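Local structure of glycinin A3B4 subunit (Glycine max, 2D5F) at residues N34-E39 / H173-Q178; F208-L213 / T219-A224; H332-I335 / S339-D342; V466-Y471 / S476-L481. The protein is an 11S seed storage globulin of the cupin superfamily, which assembles into hexamers and probably serves as a protein reserve for the germinating soybean seed. All blocks are in the same frame, centred on the assembly; numbering follows the deposited sequence.

Contact 1: N34-E39 / H173-Q178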
loop_
_atom_site.group_PDB
_atom_site.type_symbol
_atom_site.label_atom_id
_atom_site.label_comp_id
_atom_site.label_asym_id
_atom_site.label_seq_id
_atom_site.Cartn_x
_atom_site.Cartn_y
_atom_site.Cartn_z
ATOM N N ASN B 34 -7.860 2.085 37.345
ATOM C CA ASN B 34 -7.992 0.629 37.325
ATOM C C ASN B 34 -8.515 0.220 35.942
ATOM O O ASN B 34 -9.565 0.697 35.505
ATOM C CB ASN B 34 -8.982 0.179 38.404
ATOM C CG ASN B 34 -8.995 -1.323 38.594
ATOM O OD1 ASN B 34 -9.062 -2.083 37.629
ATOM N ND2 ASN B 34 -8.938 -1.760 39.848
ATOM N N SER B 35 -7.802 -0.667 35.259
ATOM C CA SER B 35 -8.224 -1.084 33.924
ATOM C C SER B 35 -9.507 -1.923 33.924
ATOM O O SER B 35 -10.054 -2.226 32.866
ATOM C CB SER B 35 -7.099 -1.865 33.232
ATOM O OG SER B 35 -6.804 -3.053 33.942
ATOM N N GLN B 36 -9.999 -2.278 35.107
ATOM C CA GLN B 36 -11.199 -3.097 35.191
ATOM C C GLN B 36 -12.528 -2.353 35.282
ATOM O O GLN B 36 -13.580 -2.975 35.390
ATOM C CB GLN B 36 -11.050 -4.107 36.330
ATOM C CG GLN B 36 -10.044 -5.204 35.983
ATOM C CD GLN B 36 -9.652 -6.060 37.168
ATOM O OE1 GLN B 36 -8.955 -7.064 37.017
ATOM N NE2 GLN B 36 -10.089 -5.664 38.359
ATOM N N HIS B 37 -12.488 -1.025 35.242
ATOM C CA HIS B 37 -13.724 -0.251 35.243
ATOM C C HIS B 37 -14.439 -0.672 33.963
ATOM O O HIS B 37 -13.814 -0.748 32.900
ATOM C CB HIS B 37 -13.440 1.254 35.169
ATOM C CG HIS B 37 -13.089 1.870 36.485
ATOM N ND1 HIS B 37 -11.819 2.315 36.785
ATOM C CD2 HIS B 37 -13.838 2.092 37.590
ATOM C CE1 HIS B 37 -11.802 2.783 38.020
ATOM N NE2 HIS B 37 -13.014 2.659 38.531
ATOM N N PRO B 38 -15.746 -0.954 34.041
ATOM C CA PRO B 38 -16.448 -1.361 32.820
ATOM C C PRO B 38 -16.305 -0.411 31.629
ATOM O O PRO B 38 -16.266 -0.859 30.482
ATOM C CB PRO B 38 -17.907 -1.543 33.285
ATOM C CG PRO B 38 -17.970 -0.854 34.633
ATOM C CD PRO B 38 -16.614 -1.098 35.221
ATOM N N GLU B 39 -16.214 0.888 31.891
ATOM C CA GLU B 39 -16.077 1.865 30.809
ATOM C C GLU B 39 -14.763 1.650 30.057
ATOM O O GLU B 39 -14.727 1.659 28.816
ATOM C CB GLU B 39 -16.129 3.298 31.364
ATOM C CG GLU B 39 -17.400 3.612 32.148
ATOM C CD GLU B 39 -17.285 3.324 33.643
ATOM O OE1 GLU B 39 -16.581 2.371 34.040
ATOM O OE2 GLU B 39 -17.920 4.054 34.431
ATOM N N HIS B 173 -0.017 -1.173 38.057
ATOM C CA HIS B 173 -1.385 -1.603 37.809
ATOM C C HIS B 173 -1.620 -2.827 38.676
ATOM O O HIS B 173 -1.584 -3.960 38.201
ATOM C CB HIS B 173 -1.580 -1.926 36.322
ATOM C CG HIS B 173 -1.145 -0.819 35.412
ATOM N ND1 HIS B 173 0.156 -0.685 34.973
ATOM C CD2 HIS B 173 -1.820 0.245 34.918
ATOM C CE1 HIS B 173 0.263 0.416 34.249
ATOM N NE2 HIS B 173 -0.922 1.000 34.202
ATOM N N PRO B 174 -1.857 -2.601 39.979
ATOM C CA PRO B 174 -2.096 -3.652 40.969
ATOM C C PRO B 174 -3.264 -4.572 40.659
ATOM O O PRO B 174 -3.239 -5.752 41.010
ATOM C CB PRO B 174 -2.296 -2.864 42.261
ATOM C CG PRO B 174 -2.903 -1.594 41.788
ATOM C CD PRO B 174 -2.059 -1.271 40.580
ATOM N N GLU B 175 -4.285 -4.043 39.996
ATOM C CA GLU B 175 -5.441 -4.858 39.668
ATOM C C GLU B 175 -5.059 -6.080 38.832
ATOM O O GLU B 175 -5.826 -7.037 38.755
ATOM C CB GLU B 175 -6.497 -4.030 38.925
ATOM C CG GLU B 175 -6.197 -3.745 37.454
ATOM C CD GLU B 175 -5.365 -2.495 37.232
ATOM O OE1 GLU B 175 -5.302 -2.045 36.068
ATOM O OE2 GLU B 175 -4.777 -1.964 38.203
ATOM N N THR B 176 -3.874 -6.057 38.222
ATOM C CA THR B 176 -3.428 -7.180 37.393
ATOM C C THR B 176 -2.764 -8.305 38.185
ATOM O O THR B 176 -2.582 -9.408 37.667
ATOM C CB THR B 176 -2.420 -6.737 36.300
ATOM O OG1 THR B 176 -1.226 -6.239 36.918
ATOM C CG2 THR B 176 -3.027 -5.664 35.404
ATOM N N MET B 177 -2.395 -8.034 39.432
ATOM C CA MET B 177 -1.739 -9.055 40.239
ATOM C C MET B 177 -2.693 -10.134 40.722
ATOM O O MET B 177 -2.285 -11.082 41.394
ATOM C CB MET B 177 -1.016 -8.421 41.429
ATOM C CG MET B 177 0.179 -7.569 41.020
ATOM S SD MET B 177 1.078 -8.277 39.607
ATOM C CE MET B 177 1.526 -9.905 40.247
ATOM N N GLN B 178 -3.966 -9.993 40.371
ATOM C CA GLN B 178 -4.961 -10.980 40.757
ATOM C C GLN B 178 -5.199 -11.969 39.618
ATOM O O GLN B 178 -4.319 -12.762 39.274
ATOM C CB GLN B 178 -6.276 -10.296 41.139
ATOM C CG GLN B 178 -7.400 -11.277 41.420
ATOM C CD GLN B 178 -6.919 -12.496 42.190
ATOM O OE1 GLN B 178 -6.292 -12.373 43.245
ATOM N NE2 GLN B 178 -7.212 -13.683 41.662
#

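Contact 2: F208-L213 / T219-A224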
loop_
_atom_site.group_PDB
_atom_site.type_symbol
_atom_site.label_atom_id
_atom_site.label_comp_id
_atom_site.label_asym_id
_atom_site.label_seq_id
_atom_site.Cartn_x
_atom_site.Cartn_y
_atom_site.Cartn_z
ATOM N N PHE B 208 17.879 -12.100 36.193
ATOM C CA PHE B 208 19.067 -12.845 35.788
ATOM C C PHE B 208 20.110 -12.762 36.905
ATOM O O PHE B 208 20.146 -11.787 37.654
ATOM C CB PHE B 208 19.656 -12.244 34.509
ATOM C CG PHE B 208 18.774 -12.393 33.302
ATOM C CD1 PHE B 208 18.802 -13.562 32.544
ATOM C CD2 PHE B 208 17.908 -11.365 32.924
ATOM C CE1 PHE B 208 17.984 -13.708 31.427
ATOM C CE2 PHE B 208 17.086 -11.499 31.812
ATOM C CZ PHE B 208 17.123 -12.674 31.060
ATOM N N SER B 209 20.960 -13.779 37.007
ATOM C CA SER B 209 22.004 -13.802 38.030
ATOM C C SER B 209 23.131 -12.861 37.624
ATOM O O SER B 209 23.389 -12.683 36.432
ATOM C CB SER B 209 22.567 -15.214 38.175
ATOM O OG SER B 209 23.314 -15.567 37.022
ATOM N N LYS B 210 23.812 -12.266 38.603
ATOM C CA LYS B 210 24.908 -11.352 38.287
ATOM C C LYS B 210 25.998 -12.060 37.497
ATOM O O LYS B 210 26.656 -11.458 36.650
ATOM C CB LYS B 210 25.514 -10.737 39.558
ATOM C CG LYS B 210 26.192 -11.720 40.508
ATOM C CD LYS B 210 26.834 -10.978 41.692
ATOM C CE LYS B 210 27.181 -11.927 42.832
ATOM N NZ LYS B 210 27.979 -13.085 42.345
ATOM N N HIS B 211 26.187 -13.343 37.771
ATOM C CA HIS B 211 27.205 -14.101 37.064
ATOM C C HIS B 211 26.910 -14.159 35.570
ATOM O O HIS B 211 27.805 -13.961 34.744
ATOM C CB HIS B 211 27.293 -15.525 37.607
ATOM C CG HIS B 211 28.261 -16.388 36.861
ATOM N ND1 HIS B 211 27.888 -17.557 36.233
ATOM C CD2 HIS B 211 29.585 -16.234 36.615
ATOM C CE1 HIS B 211 28.940 -18.085 35.631
ATOM N NE2 HIS B 211 29.982 -17.302 35.848
ATOM N N PHE B 212 25.656 -14.443 35.228
ATOM C CA PHE B 212 25.274 -14.533 33.823
ATOM C C PHE B 212 25.275 -13.163 33.157
ATOM O O PHE B 212 25.655 -13.038 31.990
ATOM C CB PHE B 212 23.899 -15.188 33.674
ATOM C CG PHE B 212 23.507 -15.435 32.244
ATOM C CD1 PHE B 212 22.697 -14.533 31.563
ATOM C CD2 PHE B 212 23.981 -16.553 31.566
ATOM C CE1 PHE B 212 22.363 -14.743 30.223
ATOM C CE2 PHE B 212 23.653 -16.770 30.227
ATOM C CZ PHE B 212 22.841 -15.859 29.557
ATOM N N LEU B 213 24.853 -12.136 33.888
ATOM C CA LEU B 213 24.853 -10.795 33.322
ATOM C C LEU B 213 26.303 -10.400 33.097
ATOM O O LEU B 213 26.636 -9.772 32.090
ATOM C CB LEU B 213 24.176 -9.795 34.267
ATOM C CG LEU B 213 22.656 -9.945 34.431
ATOM C CD1 LEU B 213 22.115 -8.806 35.286
ATOM C CD2 LEU B 213 21.977 -9.943 33.055
ATOM N N THR B 219 31.289 -7.896 31.484
ATOM C CA THR B 219 31.618 -6.946 32.533
ATOM C C THR B 219 31.971 -7.717 33.800
ATOM O O THR B 219 31.918 -8.946 33.815
ATOM C CB THR B 219 30.418 -6.022 32.813
ATOM O OG1 THR B 219 30.795 -5.021 33.760
ATOM C CG2 THR B 219 29.248 -6.824 33.369
ATOM N N ASN B 220 32.344 -7.003 34.858
ATOM C CA ASN B 220 32.678 -7.652 36.123
ATOM C C ASN B 220 31.390 -7.883 36.910
ATOM O O ASN B 220 30.379 -7.229 36.650
ATOM C CB ASN B 220 33.644 -6.784 36.933
ATOM C CG ASN B 220 33.194 -5.345 37.022
ATOM O OD1 ASN B 220 33.209 -4.615 36.027
ATOM N ND2 ASN B 220 32.779 -4.927 38.214
ATOM N N GLU B 221 31.421 -8.805 37.869
ATOM C CA GLU B 221 30.231 -9.109 38.662
ATOM C C GLU B 221 29.773 -7.963 39.551
ATOM O O GLU B 221 28.625 -7.935 39.990
ATOM C CB GLU B 221 30.454 -10.368 39.501
ATOM C CG GLU B 221 30.739 -11.594 38.655
ATOM C CD GLU B 221 30.349 -12.883 39.338
ATOM O OE1 GLU B 221 30.588 -13.958 38.749
ATOM O OE2 GLU B 221 29.798 -12.828 40.460
ATOM N N ASP B 222 30.667 -7.020 39.821
ATOM C CA ASP B 222 30.301 -5.870 40.637
ATOM C C ASP B 222 29.326 -5.019 39.830
ATOM O O ASP B 222 28.264 -4.631 40.322
ATOM C CB ASP B 222 31.530 -5.033 40.986
ATOM C CG ASP B 222 31.162 -3.714 41.640
ATOM O OD1 ASP B 222 30.680 -3.735 42.796
ATOM O OD2 ASP B 222 31.342 -2.655 40.993
ATOM N N THR B 223 29.701 -4.733 38.585
ATOM C CA THR B 223 28.862 -3.941 37.692
ATOM C C THR B 223 27.554 -4.690 37.442
ATOM O O THR B 223 26.473 -4.105 37.499
ATOM C CB THR B 223 29.565 -3.695 36.338
ATOM O OG1 THR B 223 30.770 -2.953 36.552
ATOM C CG2 THR B 223 28.659 -2.915 35.390
ATOM N N ALA B 224 27.663 -5.990 37.185
ATOM C CA ALA B 224 26.499 -6.826 36.915
ATOM C C ALA B 224 25.510 -6.853 38.077
ATOM O O ALA B 224 24.298 -6.875 37.858
ATOM C CB ALA B 224 26.940 -8.245 36.566
#

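Contact 3: H332-I335 / S339-D342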
loop_
_atom_site.group_PDB
_atom_site.type_symbol
_atom_site.label_atom_id
_atom_site.label_comp_id
_atom_site.label_asym_id
_atom_site.label_seq_id
_atom_site.Cartn_x
_atom_site.Cartn_y
_atom_site.Cartn_z
ATOM N N HIS B 332 6.525 12.850 18.339
ATOM C CA HIS B 332 5.959 13.886 19.180
ATOM C C HIS B 332 5.476 15.041 18.317
ATOM O O HIS B 332 6.055 15.341 17.269
ATOM C CB HIS B 332 6.989 14.335 20.228
ATOM C CG HIS B 332 7.538 15.707 20.003
ATOM N ND1 HIS B 332 7.315 16.745 20.882
ATOM C CD2 HIS B 332 8.288 16.216 18.999
ATOM C CE1 HIS B 332 7.903 17.835 20.427
ATOM N NE2 HIS B 332 8.500 17.543 19.286
ATOM N N GLU B 333 4.395 15.671 18.757
ATOM C CA GLU B 333 3.794 16.772 18.030
ATOM C C GLU B 333 2.995 17.627 19.006
ATOM O O GLU B 333 2.362 17.098 19.921
ATOM C CB GLU B 333 2.840 16.212 16.968
ATOM C CG GLU B 333 2.385 17.211 15.921
ATOM C CD GLU B 333 3.500 17.563 14.954
ATOM O OE1 GLU B 333 4.148 16.626 14.444
ATOM O OE2 GLU B 333 3.727 18.765 14.701
ATOM N N ASN B 334 3.019 18.944 18.827
ATOM C CA ASN B 334 2.228 19.792 19.700
ATOM C C ASN B 334 0.788 19.644 19.236
ATOM O O ASN B 334 0.532 19.570 18.036
ATOM C CB ASN B 334 2.611 21.262 19.581
ATOM C CG ASN B 334 1.736 22.147 20.449
ATOM O OD1 ASN B 334 1.967 22.277 21.656
ATOM N ND2 ASN B 334 0.700 22.732 19.849
ATOM N N ILE B 335 -0.152 19.585 20.172
ATOM C CA ILE B 335 -1.556 19.463 19.786
ATOM C C ILE B 335 -2.419 20.589 20.349
ATOM O O ILE B 335 -3.448 20.929 19.770
ATOM C CB ILE B 335 -2.169 18.116 20.262
ATOM C CG1 ILE B 335 -3.550 17.914 19.625
ATOM C CG2 ILE B 335 -2.312 18.113 21.785
ATOM C CD1 ILE B 335 -4.234 16.604 20.013
ATOM N N SER B 339 -2.852 28.176 17.572
ATOM C CA SER B 339 -2.637 28.283 16.130
ATOM C C SER B 339 -2.766 26.976 15.338
ATOM O O SER B 339 -2.833 27.004 14.110
ATOM C CB SER B 339 -1.270 28.917 15.852
ATOM O OG SER B 339 -0.207 28.074 16.258
ATOM N N ARG B 340 -2.806 25.840 16.026
ATOM C CA ARG B 340 -2.931 24.551 15.345
ATOM C C ARG B 340 -4.381 24.100 15.171
ATOM O O ARG B 340 -4.645 22.988 14.709
ATOM C CB ARG B 340 -2.142 23.481 16.099
ATOM C CG ARG B 340 -0.654 23.490 15.782
ATOM C CD ARG B 340 0.133 22.649 16.772
ATOM N NE ARG B 340 1.539 22.545 16.390
ATOM C CZ ARG B 340 2.015 21.655 15.523
ATOM N NH1 ARG B 340 1.197 20.783 14.946
ATOM N NH2 ARG B 340 3.310 21.642 15.225
ATOM N N ALA B 341 -5.313 24.974 15.527
ATOM C CA ALA B 341 -6.736 24.669 15.421
ATOM C C ALA B 341 -7.176 24.281 14.009
ATOM O O ALA B 341 -6.783 24.914 13.023
ATOM C CB ALA B 341 -7.554 25.865 15.907
ATOM N N ASP B 342 -8.009 23.249 13.922
ATOM C CA ASP B 342 -8.523 22.779 12.642
ATOM C C ASP B 342 -9.940 23.299 12.427
ATOM O O ASP B 342 -10.378 23.479 11.291
ATOM C CB ASP B 342 -8.471 21.252 12.592
ATOM C CG ASP B 342 -7.045 20.732 12.555
ATOM O OD1 ASP B 342 -6.781 19.650 13.116
ATOM O OD2 ASP B 342 -6.179 21.410 11.956
#

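Contact 4: V466-Y471 / S476-L481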
loop_
_atom_site.group_PDB
_atom_site.type_symbol
_atom_site.label_atom_id
_atom_site.label_comp_id
_atom_site.label_asym_id
_atom_site.label_seq_id
_atom_site.Cartn_x
_atom_site.Cartn_y
_atom_site.Cartn_z
ATOM N N VAL B 466 -36.982 14.666 3.338
ATOM C CA VAL B 466 -36.703 13.481 4.139
ATOM C C VAL B 466 -36.758 13.964 5.580
ATOM O O VAL B 466 -37.300 13.291 6.447
ATOM C CB VAL B 466 -35.306 12.873 3.844
ATOM C CG1 VAL B 466 -34.948 11.847 4.915
ATOM C CG2 VAL B 466 -35.314 12.190 2.484
ATOM N N LEU B 467 -36.212 15.153 5.815
ATOM C CA LEU B 467 -36.204 15.758 7.142
ATOM C C LEU B 467 -37.633 16.089 7.603
ATOM O O LEU B 467 -37.996 15.838 8.753
ATOM C CB LEU B 467 -35.350 17.031 7.120
ATOM C CG LEU B 467 -33.924 17.036 7.703
ATOM C CD1 LEU B 467 -33.288 15.663 7.649
ATOM C CD2 LEU B 467 -33.089 18.056 6.946
ATOM N N SER B 468 -38.439 16.649 6.704
ATOM C CA SER B 468 -39.821 17.004 7.042
ATOM C C SER B 468 -40.606 15.796 7.516
ATOM O O SER B 468 -41.233 15.824 8.569
ATOM C CB SER B 468 -40.537 17.619 5.837
ATOM O OG SER B 468 -40.109 18.951 5.620
ATOM N N ASN B 469 -40.567 14.734 6.722
ATOM C CA ASN B 469 -41.275 13.507 7.050
ATOM C C ASN B 469 -40.664 12.758 8.236
ATOM O O ASN B 469 -41.349 11.990 8.913
ATOM C CB ASN B 469 -41.323 12.609 5.813
ATOM C CG ASN B 469 -42.284 13.135 4.755
ATOM O OD1 ASN B 469 -43.499 12.996 4.888
ATOM N ND2 ASN B 469 -41.744 13.759 3.710
ATOM N N SER B 470 -39.379 12.983 8.493
ATOM C CA SER B 470 -38.719 12.315 9.602
ATOM C C SER B 470 -39.099 12.925 10.943
ATOM O O SER B 470 -39.369 12.204 11.901
ATOM C CB SER B 470 -37.190 12.370 9.437
ATOM O OG SER B 470 -36.754 11.507 8.400
ATOM N N TYR B 471 -39.127 14.253 11.001
ATOM C CA TYR B 471 -39.434 14.966 12.238
ATOM C C TYR B 471 -40.772 15.703 12.240
ATOM O O TYR B 471 -41.083 16.425 13.191
ATOM C CB TYR B 471 -38.324 15.977 12.547
ATOM C CG TYR B 471 -36.930 15.387 12.599
ATOM C CD1 TYR B 471 -36.045 15.535 11.528
ATOM C CD2 TYR B 471 -36.491 14.690 13.724
ATOM C CE1 TYR B 471 -34.750 14.999 11.578
ATOM C CE2 TYR B 471 -35.205 14.152 13.786
ATOM C CZ TYR B 471 -34.337 14.308 12.711
ATOM O OH TYR B 471 -33.062 13.776 12.776
ATOM N N SER B 476 -40.393 25.544 6.122
ATOM C CA SER B 476 -39.645 26.679 6.657
ATOM C C SER B 476 -38.781 26.255 7.840
ATOM O O SER B 476 -37.635 26.679 7.956
ATOM C CB SER B 476 -40.597 27.808 7.078
ATOM O OG SER B 476 -41.468 27.394 8.118
ATOM N N GLN B 477 -39.331 25.421 8.719
ATOM C CA GLN B 477 -38.577 24.946 9.878
ATOM C C GLN B 477 -37.331 24.189 9.413
ATOM O O GLN B 477 -36.238 24.413 9.925
ATOM C CB GLN B 477 -39.443 24.026 10.752
ATOM C CG GLN B 477 -40.562 24.730 11.510
ATOM C CD GLN B 477 -41.383 23.771 12.359
ATOM O OE1 GLN B 477 -42.042 22.871 11.835
ATOM N NE2 GLN B 477 -41.344 23.957 13.677
ATOM N N VAL B 478 -37.506 23.295 8.442
ATOM C CA VAL B 478 -36.392 22.515 7.907
ATOM C C VAL B 478 -35.340 23.443 7.319
ATOM O O VAL B 478 -34.141 23.289 7.566
ATOM C CB VAL B 478 -36.868 21.535 6.805
ATOM C CG1 VAL B 478 -35.666 20.915 6.090
ATOM C CG2 VAL B 478 -37.724 20.441 7.422
ATOM N N ARG B 479 -35.803 24.414 6.540
ATOM C CA ARG B 479 -34.919 25.383 5.912
ATOM C C ARG B 479 -34.046 26.106 6.931
ATOM O O ARG B 479 -32.856 26.315 6.703
ATOM C CB ARG B 479 -35.750 26.394 5.121
ATOM C CG ARG B 479 -35.063 27.719 4.862
ATOM C CD ARG B 479 -35.796 28.476 3.781
ATOM N NE ARG B 479 -35.594 27.831 2.490
ATOM C CZ ARG B 479 -34.492 27.964 1.764
ATOM N NH1 ARG B 479 -33.497 28.728 2.200
ATOM N NH2 ARG B 479 -34.374 27.320 0.613
ATOM N N GLN B 480 -34.641 26.484 8.057
ATOM C CA GLN B 480 -33.908 27.191 9.098
ATOM C C GLN B 480 -32.860 26.278 9.742
ATOM O O GLN B 480 -31.803 26.740 10.166
ATOM C CB GLN B 480 -34.885 27.727 10.155
ATOM C CG GLN B 480 -34.920 26.936 11.452
ATOM C CD GLN B 480 -34.234 27.669 12.584
ATOM O OE1 GLN B 480 -33.161 28.242 12.405
ATOM N NE2 GLN B 480 -34.852 27.655 13.758
ATOM N N LEU B 481 -33.159 24.983 9.811
ATOM C CA LEU B 481 -32.231 24.014 10.389
ATOM C C LEU B 481 -31.030 23.796 9.482
ATOM O O LEU B 481 -29.891 23.744 9.947
ATOM C CB LEU B 481 -32.915 22.665 10.609
ATOM C CG LEU B 481 -33.397 22.282 12.007
ATOM C CD1 LEU B 481 -33.778 20.806 11.991
ATOM C CD2 LEU B 481 -32.299 22.532 13.044
#

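Contact 1: N34-E39 / H173-Q178
Glu175 lays its side chain along the 34-36 turn, meeting Asn34 first and Ser35 at its tip. Its CB lies beside the amide of Asn34, 3.5 Å from ND2, and also faces the end of Gln36. With CG wedged between the backbone N and the carbonyl carbon (chi1 77°), the chain bends at chi2, and CG comes 3.3 Å from Asn34 OD1. The tip then turns to Ser35. OE1 takes two hydrogen bonds there: the hydroxyl OG of Ser35 reaches its anti lone pair at 2.8 Å, while the backbone N of Ser35 comes in from above the carboxylate plane, 3.0 Å from OE1 and nearly straight at 167°. The receiving loop is a type I beta turn, from Asn34 to His37, leading into helix 38-43 of the first cupin domain. Inside it Asn34 OD1 accepts from Gln36 N at 2.7 Å, an Asx turn. Replacing Glu175 by an alanine would probably leave Ser35 N and OG without this shared acceptor and open a gap beside the Asn34 amide. At the end of the short 3-10 segment 174-176, Thr176 O accepts a hydrogen bond from Gln10 of a second subunit.

Contact 2: F208-L213 / T219-A224
Lys210 and Glu221 join the first turns of two short helices, 210-216 and 221-226, which form a helical hairpin, a compact outlying element of the chain. Lys210 starts with CG between its own backbone N and carbonyl carbon (chi1 64°), runs extended through CG and CD, and bends at chi4 to bring NZ to Glu221. The two side chains cross at about a right angle, and NZ meets OE2 of Glu221 almost along the C-O axis, at 2.6 Å, in a short salt bridge. Glu221 itself is extended beyond CG, a straight reach that carries its carboxylate over to the start of the other helix. Its second oxygen, OE1, lies at the edge of the His211 ring, 3.3 Å from CD2, with ring and carboxylate planes 55° apart. A methionine in place of Lys210 would probably leave Glu221 OE2 without its charged mate.

Beyond the ion pair the packing centres on Ala224. Its small side chain is consistent with the close approach of the helices here, 5.0 Å between Lys210 CA and Ala224 CA. Leu213 adds its CB, 3.9 Å from Ala224 CB, and Arg228 lies against both Lys210 and Leu213. The first helix is capped by Ser209, whose OG accepts from Phe212 N, and the hairpin also packs on a second subunit, with Phe212 against Arg402 of that chain. The methyl CB of Ala224 lies 3.2 Å from the carbonyl O of Lys210.

Contact 3: H332-I335 / S339-D342
OE2 of Glu333 is gripped by both terminal nitrogens of Arg340: NH2 stands 3.0 Å from OE2, and NH1 stands 3.2 Å from the same oxygen. Together they make a salt bridge, though each hydrogen bond is weak, the N-H pointing well off line at 130° and 123°. The carboxylate and guanidinium planes are turned 49° apart, so the two groups do not meet as a flat, paired fork; NH1 and NH2 share a single oxygen, which approaches the guanidinium obliquely. Glu333 gets there with CG anti to its N and a bend at chi2, while Arg340, extended from CG to NE, crosses it at about a right angle.

The other oxygen, OE1, has a stronger mate in the salt bridge with Lys330 of the same chain, and Lys330 of a third subunit forms a long, weak ion pair with OE2. Glu333 therefore lies at a subunit interface, where it also packs on its counterpart in that third subunit. Strand 332-334 is the outer strand of the first cupin domain's sheet, paired antiparallel with strand 121-125, and the turn beyond it leads into strand 343-345 of the second cupin domain. The contact thus lies at the passage from one beta barrel to the next.

Along the arginine's stem, Asn334 supplies the remaining surface. Its CB is 3.6 Å from Arg340 NE, and its backbone O lies over one face of the guanidinium, 3.6 Å from CZ.

Contact 4: V466-Y471 / S476-L481
Val478 faces Leu467 and Ser468 across a helical hairpin, in which helix 464-471 turns back through a short loop into helix 475-483 toward the C-terminal end of the chain. The two methyls of Val478 divide the work. CG1, which stands anti to the backbone N (chi1 170°), reaches Leu467, 3.9 Å from CD2 and 4.0 Å from CB. CG2 takes the other side of the branch and faces Ser468. The beta-branched valine thus straddles two consecutive residues of the first helix, one apolar and one polar.

Leu467 and Val478 run obliquely to each other, and the leucine presents a single methyl, CD2, together with its CB. Its chi1, -103°, departs from the usual staggered positions, and Ile462 touches the same side chain from the loop before the helix. Leu473, in the connecting loop, packs against Val478 and Leu481. No hydrogen bond crosses between 466-471 and 476-481, and the contact rests on packing of Leu467 and Ser468 against Val478.

The hairpin also meets a fourth subunit: Tyr471 OH bonds to the Leu165 carbonyl there, and Arg479 NH2 to the carbonyl of Leu107, so it serves the assembly too. Within the first helix Val466 O accepts both from the backbone N and from the hydroxyl of Ser470, which reach it from opposite faces of its plane. Ser468 OG makes weak hydrogen bonds to Ser464 O and Leu473 O of the same chain, and its 3.3 Å approach to Val478 CG2 is packing only.

How the contacts relate
Two of the four contacts, contact 2 and contact 4, hold helical hairpins, and they lie on opposite sides of the chain's centre, their own centres 76 Å apart. Their chemistry differs: a partly exposed salt bridge tops an apolar seam in contact 2, whereas contact 4 is buried and without cross-helix hydrogen bonds. Contacts 1 and 3 each rest on an acidic side chain, but contact 1 ties a surface loop to a turn with neutral donors, and contact 3 is a buried ion pair between the two cupin domains. All four also touch neighbouring subunits: contacts 1 and 2 reach the second, contact 3 the third and contact 4 the fourth.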